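Local coordinates for protein HTH-type transcriptional regulator PrpR (Mycobacterium tuberculosis, PDB 6D2S) that regulates transcription of the enzymes that break down short-chain fatty acids through the glyoxylate and methylcitrate cycles, and is needed for growth inside macrophages, at residues 151-156 against 243-248; 166-171 against 252-257. All blocks are in the same frame, centred on the assembly; numbering follows the deposited sequence.

How the contacts relate
Contacts 1 and 2 lie side by side, their centres about 9 Å apart, and set two consecutive helices, 152-159 and 163-170, against the chain that runs from strand 239-247 through the following loop. Along the sequence the segments alternate: both helical pieces come first, then the end of the strand, then the loop leading to strand 261-268. The helical segments belong to the IrrE N-terminal-like domain and their partners to the C-terminal short-chain fatty acyl coenzyme A regulator domain, so together the contacts join these two parts of PrpR. Val166 packs on Ile152, Leu155 and Gly156, so the two helices pack directly on each other, while a single calcium ion ties Ala248 to Leu252.

Contact 1. Residues 151-156 against 243-248; sequences DIDLLG and VAKTTA. With CA (calcium ion), chain C.
Asp153 and Lys245 reach for each other from opposite directions and close a salt bridge between the start of helix 152-159 and strand 239-247. The bond joins Lys245 NZ to Asp153 OD1 over 2.8 Å, and the ammonium meets that oxygen on its syn side, 15° out of the carboxylate plane. Asp153 OD2 stays 4.1 Å from Lys245 NZ. The lysine chain starts extended, with CG opposite the backbone N, and turns at chi3 (88°), which swings CE and NZ toward the helix. Beside this charged pair runs a looser apolar contact: Ile152 and Val243, both buried, direct their side chains at each other, yet CD1 of Ile152 stops 4.4 Å from CG1 of Val243. Other residues complete the packing, Phe163 lying against Ile152, Asp153 and Lys245, and Ile227 against Asp153 and Val243. The contact thus sets the N-terminal turn of helix 152-159 against the five-stranded antiparallel sheet of the C-terminal regulator part, in which strand 239-247 pairs with strands 228-233 and 261-268. Asp151 is the N-cap of the helix: its OD2 accepts from Leu154 N at 3.0 Å in a nearly straight bond (170°), reached from above the carboxylate plane. Asp153 lies in the first turn, where the helix dipole and the ammonium of Lys245 would probably both favour its charged form. At the far end of segment 243-248, Ala248 O binds the calcium ion at 2.3 Å, next to three waters and the further ligands Asp250 and Leu252.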
loop_
_atom_site.group_PDB
_atom_site.type_symbol
_atom_site.label_atom_id
_atom_site.label_comp_id
_atom_site.label_asym_id
_atom_site.label_seq_id
_atom_site.Cartn_x
_atom_site.Cartn_y
_atom_site.Cartn_z
ATOM N N ASP A 151 -13.684 -6.805 -2.591
ATOM C CA ASP A 151 -13.271 -7.103 -3.960
ATOM C C ASP A 151 -12.117 -6.181 -4.348
ATOM O O ASP A 151 -12.325 -4.989 -4.595
ATOM C CB ASP A 151 -14.447 -6.934 -4.924
ATOM C CG ASP A 151 -14.133 -7.462 -6.313
ATOM O OD1 ASP A 151 -14.962 -8.222 -6.855
ATOM O OD2 ASP A 151 -13.036 -7.135 -6.837
ATOM N N ILE A 152 -10.900 -6.738 -4.414
ATOM C CA ILE A 152 -9.698 -5.931 -4.620
ATOM C C ILE A 152 -9.743 -5.229 -5.971
ATOM O O ILE A 152 -9.341 -4.066 -6.098
ATOM C CB ILE A 152 -8.445 -6.815 -4.484
ATOM C CG1 ILE A 152 -8.378 -7.425 -3.072
ATOM C CG2 ILE A 152 -7.181 -5.991 -4.789
ATOM C CD1 ILE A 152 -7.582 -8.724 -3.008
ATOM N N ASP A 153 -10.221 -5.922 -7.001
ATOM C CA ASP A 153 -10.278 -5.322 -8.334
ATOM C C ASP A 153 -11.291 -4.179 -8.406
ATOM O O ASP A 153 -11.011 -3.127 -9.001
ATOM C CB ASP A 153 -10.609 -6.402 -9.359
ATOM C CG ASP A 153 -9.471 -7.392 -9.536
ATOM O OD1 ASP A 153 -8.373 -6.958 -9.940
ATOM O OD2 ASP A 153 -9.662 -8.592 -9.247
ATOM N N LEU A 154 -12.486 -4.369 -7.842
ATOM C CA LEU A 154 -13.464 -3.281 -7.868
ATOM C C LEU A 154 -13.008 -2.098 -7.020
ATOM O O LEU A 154 -13.267 -0.941 -7.379
ATOM C CB LEU A 154 -14.831 -3.773 -7.400
ATOM C CG LEU A 154 -15.566 -4.727 -8.339
ATOM C CD1 LEU A 154 -16.982 -4.993 -7.815
ATOM C CD2 LEU A 154 -15.604 -4.175 -9.758
ATOM N N LEU A 155 -12.358 -2.361 -5.881
ATOM C CA LEU A 155 -11.771 -1.269 -5.105
ATOM C C LEU A 155 -10.724 -0.520 -5.924
ATOM O O LEU A 155 -10.669 0.715 -5.901
ATOM C CB LEU A 155 -11.140 -1.811 -3.818
ATOM C CG LEU A 155 -12.120 -2.236 -2.721
ATOM C CD1 LEU A 155 -11.414 -3.105 -1.677
ATOM C CD2 LEU A 155 -12.711 -0.986 -2.083
ATOM N N GLY A 156 -9.880 -1.254 -6.649
ATOM C CA GLY A 156 -8.882 -0.596 -7.477
ATOM C C GLY A 156 -9.512 0.281 -8.542
ATOM O O GLY A 156 -9.103 1.429 -8.752
ATOM N N VAL A 243 -6.280 -14.975 -1.112
ATOM C CA VAL A 243 -6.572 -14.466 -2.449
ATOM C C VAL A 243 -5.300 -13.820 -2.973
ATOM O O VAL A 243 -4.656 -13.048 -2.254
ATOM C CB VAL A 243 -7.736 -13.455 -2.435
ATOM C CG1 VAL A 243 -8.064 -13.005 -3.845
ATOM C CG2 VAL A 243 -8.956 -14.071 -1.762
ATOM N N ALA A 244 -4.912 -14.161 -4.204
ATOM C CA ALA A 244 -3.638 -13.715 -4.752
ATOM C C ALA A 244 -3.774 -13.427 -6.241
ATOM O O ALA A 244 -4.626 -13.990 -6.933
ATOM C CB ALA A 244 -2.525 -14.758 -4.541
ATOM N N LYS A 245 -2.914 -12.539 -6.730
ATOM C CA LYS A 245 -2.844 -12.292 -8.160
ATOM C C LYS A 245 -1.461 -11.756 -8.492
ATOM O O LYS A 245 -0.820 -11.115 -7.651
ATOM C CB LYS A 245 -3.921 -11.293 -8.602
ATOM C CG LYS A 245 -4.127 -11.220 -10.099
ATOM C CD LYS A 245 -5.352 -10.394 -10.450
ATOM C CE LYS A 245 -4.995 -8.929 -10.573
ATOM N NZ LYS A 245 -6.118 -8.140 -11.163
ATOM N N THR A 246 -1.012 -12.017 -9.720
ATOM C CA THR A 246 0.178 -11.337 -10.206
ATOM C C THR A 246 -0.150 -9.873 -10.462
ATOM O O THR A 246 -1.304 -9.502 -10.698
ATOM C CB THR A 246 0.716 -11.974 -11.495
ATOM O OG1 THR A 246 -0.291 -11.943 -12.513
ATOM C CG2 THR A 246 1.157 -13.406 -11.255
ATOM N N THR A 247 0.877 -9.040 -10.398
ATOM C CA THR A 247 0.760 -7.625 -10.710
ATOM C C THR A 247 1.303 -7.401 -12.113
ATOM O O THR A 247 2.386 -7.892 -12.448
ATOM C CB THR A 247 1.534 -6.779 -9.702
ATOM O OG1 THR A 247 2.941 -6.952 -9.921
ATOM C CG2 THR A 247 1.198 -7.219 -8.291
ATOM N N ALA A 248 0.547 -6.681 -12.931
ATOM C CA ALA A 248 1.026 -6.343 -14.263
ATOM C C ALA A 248 2.170 -5.339 -14.157
ATOM O O ALA A 248 2.098 -4.380 -13.382
ATOM C CB ALA A 248 -0.110 -5.776 -15.111
HETATM CA CA CA C . 1.195 -2.775 -11.989
HETATM O O HOH W 1 -0.470 -3.270 -10.281
HETATM O O HOH W 2 2.487 -3.547 -10.232
HETATM O O HOH W 3 3.243 -1.482 -12.940
#

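Contact 2. Residues 166-171 against 252-257; sequences VCHRLS and LGYLGP. With CA (calcium ion), chain C.
His168 and Tyr254 meet at about a right angle, the phenol end of the tyrosine lying against the root of the histidine side chain. Tyr254 OH comes within 3.8 Å of His168 CB, and CE2 of the same ring is 3.9 Å from that carbon; the hydroxyl also approaches His168 CD2, at 3.9 Å. The planes are inclined at 84° with their centroids 6.0 Å apart, an oblique pairing. CG of Tyr254 sits between its backbone N and carbonyl carbon (chi1 63°), a setting that carries the ring toward helix 163-170. This small patch is the close part of the contact, and Phe185 of strand 183-189 adds to it by touching Tyr254. Both residues remain partly exposed, so the patch lies at the surface, in contrast to the buried Cys167 and Leu170, which pack on strand 261-268. Farther along, the loop is poorly ordered at Gly256 and Pro257. Where segment 252-257 begins, Leu252 O binds the calcium ion at 2.3 Å, closing the site begun by Ala248. Leu255 N donates a hydrogen bond to Glu164 OE2 of the same helix, beside the His168-Tyr254 contact. With no hydrogen bond between the two segments, van der Waals contact alone joins them directly, whereas polar restraint on this loop comes from partners such as the calcium ion and Glu164.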
loop_
_atom_site.group_PDB
_atom_site.type_symbol
_atom_site.label_atom_id
_atom_site.label_comp_id
_atom_site.label_asym_id
_atom_site.label_seq_id
_atom_site.Cartn_x
_atom_site.Cartn_y
_atom_site.Cartn_z
ATOM N N VAL A 166 -4.196 -1.543 -3.371
ATOM C CA VAL A 166 -5.384 -1.912 -2.597
ATOM C C VAL A 166 -5.023 -2.919 -1.511
ATOM O O VAL A 166 -5.427 -2.775 -0.354
ATOM C CB VAL A 166 -6.483 -2.480 -3.515
ATOM C CG1 VAL A 166 -7.677 -2.960 -2.673
ATOM C CG2 VAL A 166 -6.935 -1.434 -4.560
ATOM N N CYS A 167 -4.297 -3.980 -1.882
ATOM C CA CYS A 167 -3.970 -5.027 -0.906
ATOM C C CYS A 167 -3.193 -4.455 0.266
ATOM O O CYS A 167 -3.465 -4.772 1.431
ATOM C CB CYS A 167 -3.159 -6.146 -1.552
ATOM S SG CYS A 167 -4.068 -7.193 -2.649
ATOM N N HIS A 168 -2.191 -3.630 -0.020
ATOM C CA HIS A 168 -1.428 -3.066 1.081
ATOM C C HIS A 168 -2.325 -2.235 1.981
ATOM O O HIS A 168 -2.262 -2.350 3.211
ATOM C CB HIS A 168 -0.250 -2.234 0.577
ATOM C CG HIS A 168 0.659 -1.801 1.683
ATOM N ND1 HIS A 168 0.412 -0.683 2.451
ATOM C CD2 HIS A 168 1.781 -2.365 2.190
ATOM C CE1 HIS A 168 1.353 -0.564 3.370
ATOM N NE2 HIS A 168 2.196 -1.573 3.233
ATOM N N ARG A 169 -3.195 -1.407 1.397
ATOM C CA ARG A 169 -4.076 -0.602 2.240
ATOM C C ARG A 169 -5.012 -1.477 3.074
ATOM O O ARG A 169 -5.268 -1.181 4.251
ATOM C CB ARG A 169 -4.885 0.381 1.391
ATOM C CG ARG A 169 -5.685 1.356 2.231
ATOM C CD ARG A 169 -4.764 2.371 2.947
ATOM N NE ARG A 169 -5.512 3.501 3.524
ATOM C CZ ARG A 169 -5.420 3.911 4.792
ATOM N NH1 ARG A 169 -4.638 3.271 5.658
ATOM N NH2 ARG A 169 -6.111 4.976 5.201
ATOM N N LEU A 170 -5.558 -2.541 2.486
ATOM C CA LEU A 170 -6.422 -3.423 3.273
ATOM C C LEU A 170 -5.672 -3.973 4.486
ATOM O O LEU A 170 -6.251 -4.133 5.570
ATOM C CB LEU A 170 -6.959 -4.567 2.400
ATOM C CG LEU A 170 -7.995 -4.195 1.331
ATOM C CD1 LEU A 170 -8.235 -5.372 0.378
ATOM C CD2 LEU A 170 -9.315 -3.793 2.003
ATOM N N SER A 171 -4.381 -4.228 4.332
ATOM C CA SER A 171 -3.577 -4.766 5.427
ATOM C C SER A 171 -3.226 -3.721 6.488
ATOM O O SER A 171 -2.620 -4.083 7.504
ATOM C CB SER A 171 -2.287 -5.391 4.881
ATOM O OG SER A 171 -1.297 -4.403 4.607
ATOM N N LEU A 252 0.640 1.154 -13.136
ATOM C CA LEU A 252 -0.212 1.201 -11.960
ATOM C C LEU A 252 0.353 0.295 -10.870
ATOM O O LEU A 252 1.063 -0.671 -11.155
ATOM C CB LEU A 252 -1.641 0.785 -12.311
ATOM C CG LEU A 252 -2.791 1.359 -11.485
ATOM C CD1 LEU A 252 -2.734 2.879 -11.423
ATOM C CD2 LEU A 252 -4.122 0.899 -12.079
ATOM N N GLY A 253 0.029 0.614 -9.617
ATOM C CA GLY A 253 0.569 -0.112 -8.485
ATOM C C GLY A 253 1.949 0.382 -8.091
ATOM O O GLY A 253 2.708 0.856 -8.941
ATOM N N TYR A 254 2.292 0.276 -6.806
ATOM C CA TYR A 254 3.561 0.825 -6.346
ATOM C C TYR A 254 4.745 -0.083 -6.640
ATOM O O TYR A 254 5.885 0.378 -6.543
ATOM C CB TYR A 254 3.513 1.129 -4.839
ATOM C CG TYR A 254 3.303 -0.084 -3.949
ATOM C CD1 TYR A 254 4.371 -0.911 -3.598
ATOM C CD2 TYR A 254 2.045 -0.391 -3.443
ATOM C CE1 TYR A 254 4.176 -2.020 -2.783
ATOM C CE2 TYR A 254 1.847 -1.496 -2.623
ATOM C CZ TYR A 254 2.911 -2.305 -2.299
ATOM O OH TYR A 254 2.710 -3.401 -1.482
ATOM N N LEU A 255 4.523 -1.348 -6.992
ATOM C CA LEU A 255 5.648 -2.235 -7.259
ATOM C C LEU A 255 6.281 -1.896 -8.605
ATOM O O LEU A 255 5.583 -1.697 -9.604
ATOM C CB LEU A 255 5.201 -3.697 -7.215
ATOM C CG LEU A 255 4.891 -4.199 -5.797
ATOM C CD1 LEU A 255 4.185 -5.555 -5.803
ATOM C CD2 LEU A 255 6.166 -4.265 -4.952
ATOM N N GLY A 256 7.609 -1.811 -8.623
ATOM C CA GLY A 256 8.331 -1.431 -9.813
ATOM C C GLY A 256 8.021 -2.344 -10.982
ATOM O O GLY A 256 7.817 -3.551 -10.821
ATOM N N PRO A 257 7.968 -1.777 -12.188
ATOM C CA PRO A 257 7.749 -2.586 -13.389
ATOM C C PRO A 257 8.973 -3.364 -13.849
ATOM O O PRO A 257 8.926 -3.974 -14.921
ATOM C CB PRO A 257 7.356 -1.528 -14.430
ATOM C CG PRO A 257 8.126 -0.326 -14.016
ATOM C CD PRO A 257 8.132 -0.347 -12.507
HETATM CA CA CA C . 1.195 -2.775 -11.989
HETATM O O HOH W 1 -0.470 -3.270 -10.281
HETATM O O HOH W 2 2.487 -3.547 -10.232
HETATM O O HOH W 3 3.243 -1.482 -12.940
#